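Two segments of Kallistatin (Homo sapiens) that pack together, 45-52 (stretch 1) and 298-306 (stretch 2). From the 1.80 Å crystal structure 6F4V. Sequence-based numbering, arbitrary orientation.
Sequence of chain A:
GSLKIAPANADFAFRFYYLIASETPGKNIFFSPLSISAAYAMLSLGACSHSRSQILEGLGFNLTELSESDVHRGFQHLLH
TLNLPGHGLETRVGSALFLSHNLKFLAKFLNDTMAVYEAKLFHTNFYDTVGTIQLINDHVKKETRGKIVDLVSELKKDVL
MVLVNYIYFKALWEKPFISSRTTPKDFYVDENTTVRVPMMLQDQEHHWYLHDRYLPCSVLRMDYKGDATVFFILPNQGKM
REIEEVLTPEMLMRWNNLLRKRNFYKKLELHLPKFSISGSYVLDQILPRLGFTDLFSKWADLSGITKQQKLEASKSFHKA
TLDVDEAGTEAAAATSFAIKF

Stretch 1 45-52: LGACSHSR
Stretch 2 (298-306) KWADLSGIT

Two hydrogen bonds of good geometry converge on the backbone of Asp-301. Asp-301 N donates to Ser-51 OG at 2.8 Å with an N-H...O angle of 169°, and Asp-301 O accepts from Cys-48 N at 3.0 Å and 162°. Ser-51 lies in a helix that continues beyond the stretch, and its m rotamer with CB directed toward stretch 2 places the hydroxyl at the amide; a small polar side chain suits this buried position. A third, weak bond joins Gly-304 N to Gly-46 O (3.0 Å, 127°).

These bonds fix a register that runs antiparallel: the CA atoms of Gly-46 and Gly-304 lie 4.2 Å apart, those of Ala-47 and Leu-302 also 4.2 Å, and those of Cys-48 and Asp-301 5.6 Å. Ala-47 (phi/psi -94/155°) and Cys-48 (-125/156°) are extended, whereas Ser-49 adopts 62/-136°, with positive phi, and His-50 and Ser-51 take helical angles (-57/-37° and -64/-36°). Across from them, Asp-301 is extended (-107/98°) and leads into a type I turn from Leu-302 to Ile-305, with Ser-303 at -83/6° and Gly-304 at -83/-5°. Close approach also brings Ala-47 CA to 3.3 Å from Asp-301 O and Leu-302 CA to 3.5 Å from Gly-46 O, both as CA-H...O contacts.

The absence of side chains at the paired glycines permits this proximity. A CB on Gly-46 would lie 2.4 Å from Ile-305 CG1, and one on Gly-304 would lie 2.7 Å from Gly-46 O.

The CA-to-CB bond of Asp-301 points toward stretch 1, with chi1 t and chi2 -10°. Asp-301 OD1 accepts from Ser-303 N at 3.0 Å and Ser-303 OG at 2.7 Å, the latter side chain being p, so the carboxylate is held against the turn; it also packs on Cys-48, with Asp-301 OD2 3.6 Å and Asp-301 OD1 3.9 Å from Cys-48 CB. Cys-48, in the m rotamer and with its CA-to-CB bond likewise toward the other stretch, sets Cys-48 SG 3.5 Å from Gly-304 N. On stretch 1, Arg-52 (t, t, t, chi4 104°) steadies the preceding loop: Arg-52 NH1 donates to Ala-47 O at 2.7 Å and weakly to Leu-45 O at 3.0 Å.

Packing completes the contact, which buries 415 Å² in total. Ala-47 CB meets Leu-302 CD2 at 4.1 Å, although Leu-302 (m, t) directs its CB away. His-50 (p, chi2 -79°) swings its ring end nearer, with Trp-299 O at the ring edge, 3.6 Å from His-50 NE2; the indole of Trp-299 (m, chi2 106°) leads away.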

# COMPACT_ATOMS: atom_id res chain seq x y z
N LEU A 45 15.49 -0.98 12.37
CA LEU A 45 16.01 -0.52 13.69
C LEU A 45 16.66 -1.63 14.49
O LEU A 45 17.53 -1.35 15.31
CB LEU A 45 14.90 0.08 14.55
CG LEU A 45 14.30 1.39 14.06
CD1 LEU A 45 12.98 1.63 14.75
CD2 LEU A 45 15.26 2.55 14.27
N GLY A 46 16.19 -2.87 14.28
CA GLY A 46 16.76 -4.07 14.87
C GLY A 46 17.87 -4.78 14.10
O GLY A 46 18.42 -5.77 14.59
N ALA A 47 18.19 -4.31 12.90
CA ALA A 47 19.24 -4.86 12.08
C ALA A 47 20.50 -4.07 12.34
O ALA A 47 20.45 -2.90 12.76
CB ALA A 47 18.87 -4.78 10.60
N CYS A 48 21.64 -4.71 12.11
CA CYS A 48 22.94 -4.08 12.31
C CYS A 48 23.76 -4.16 11.04
O CYS A 48 23.54 -5.01 10.15
CB CYS A 48 23.69 -4.75 13.45
SG CYS A 48 22.83 -4.65 15.04
N SER A 49 24.70 -3.22 10.94
CA SER A 49 25.80 -3.31 10.00
C SER A 49 25.26 -3.32 8.56
O SER A 49 24.34 -2.53 8.24
CB SER A 49 26.64 -4.57 10.37
OG SER A 49 27.72 -4.81 9.48
N HIS A 50 25.78 -4.21 7.71
CA HIS A 50 25.35 -4.34 6.33
C HIS A 50 23.84 -4.61 6.20
O HIS A 50 23.22 -4.14 5.26
CB HIS A 50 26.11 -5.47 5.61
CG HIS A 50 25.72 -6.87 6.05
ND1 HIS A 50 26.18 -7.44 7.23
CD2 HIS A 50 24.92 -7.80 5.47
CE1 HIS A 50 25.69 -8.67 7.34
NE2 HIS A 50 24.91 -8.91 6.29
N SER A 51 23.28 -5.40 7.10
CA SER A 51 21.87 -5.77 6.97
C SER A 51 20.93 -4.56 7.08
O SER A 51 19.90 -4.51 6.43
CB SER A 51 21.48 -6.84 7.99
OG SER A 51 22.17 -8.07 7.73
N ARG A 52 21.30 -3.64 7.94
CA ARG A 52 20.53 -2.41 8.18
C ARG A 52 20.53 -1.54 6.92
O ARG A 52 19.47 -1.14 6.42
CB ARG A 52 21.15 -1.66 9.36
CG ARG A 52 20.32 -0.53 9.94
CD ARG A 52 21.12 0.06 11.10
NE ARG A 52 20.37 1.01 11.92
CZ ARG A 52 19.86 0.79 13.14
NH1 ARG A 52 19.92 -0.41 13.73
NH2 ARG A 52 19.21 1.79 13.76
N LYS A 298 20.59 -16.62 5.34
CA LYS A 298 21.26 -17.05 6.54
C LYS A 298 22.26 -16.02 7.11
O LYS A 298 22.76 -16.19 8.24
CB LYS A 298 21.98 -18.39 6.24
CG LYS A 298 23.21 -18.27 5.35
CD LYS A 298 23.81 -19.64 5.02
CE LYS A 298 23.06 -20.40 3.99
NZ LYS A 298 23.21 -19.78 2.66
N TRP A 299 22.58 -14.97 6.33
CA TRP A 299 23.58 -13.99 6.71
C TRP A 299 23.06 -12.72 7.39
O TRP A 299 23.86 -11.92 7.86
CB TRP A 299 24.40 -13.60 5.49
CG TRP A 299 24.92 -14.80 4.79
CD1 TRP A 299 24.50 -15.31 3.62
CD2 TRP A 299 25.95 -15.67 5.27
NE1 TRP A 299 25.23 -16.44 3.31
CE2 TRP A 299 26.11 -16.69 4.31
CE3 TRP A 299 26.74 -15.69 6.42
CZ2 TRP A 299 27.06 -17.72 4.46
CZ3 TRP A 299 27.70 -16.75 6.56
CH2 TRP A 299 27.83 -17.71 5.60
N ALA A 300 21.75 -12.58 7.48
CA ALA A 300 21.10 -11.40 8.06
C ALA A 300 21.58 -11.18 9.48
O ALA A 300 21.65 -12.14 10.25
CB ALA A 300 19.59 -11.59 8.03
N ASP A 301 21.92 -9.94 9.80
CA ASP A 301 22.33 -9.56 11.14
C ASP A 301 21.20 -8.76 11.78
O ASP A 301 21.08 -7.57 11.55
CB ASP A 301 23.61 -8.73 11.07
CG ASP A 301 24.16 -8.38 12.45
OD1 ASP A 301 23.48 -8.61 13.49
OD2 ASP A 301 25.29 -7.84 12.47
N LEU A 302 20.41 -9.45 12.58
CA LEU A 302 19.33 -8.87 13.32
C LEU A 302 19.67 -8.85 14.81
O LEU A 302 18.80 -8.98 15.64
CB LEU A 302 18.07 -9.71 13.08
CG LEU A 302 17.65 -9.84 11.61
CD1 LEU A 302 16.53 -10.84 11.43
CD2 LEU A 302 17.23 -8.49 11.07
N SER A 303 20.93 -8.61 15.14
CA SER A 303 21.38 -8.71 16.53
C SER A 303 21.09 -7.42 17.33
O SER A 303 21.52 -7.28 18.47
CB SER A 303 22.88 -9.06 16.56
OG SER A 303 23.63 -7.98 16.07
N GLY A 304 20.37 -6.47 16.72
CA GLY A 304 19.83 -5.31 17.43
C GLY A 304 18.53 -5.58 18.14
O GLY A 304 18.01 -4.69 18.82
N ILE A 305 17.96 -6.78 17.97
CA ILE A 305 16.68 -7.10 18.59
C ILE A 305 16.90 -7.77 19.95
O ILE A 305 16.20 -7.45 20.92
CB ILE A 305 15.82 -7.95 17.64
CG1 ILE A 305 15.47 -7.12 16.39
CG2 ILE A 305 14.53 -8.42 18.28
CD1 ILE A 305 15.05 -7.95 15.20
N THR A 306 17.87 -8.68 19.99
CA THR A 306 18.28 -9.38 21.21
C THR A 306 19.73 -9.86 21.06
O THR A 306 20.22 -10.08 19.93
CB THR A 306 17.36 -10.59 21.49
OG1 THR A 306 17.74 -11.24 22.72
CG2 THR A 306 17.45 -11.58 20.36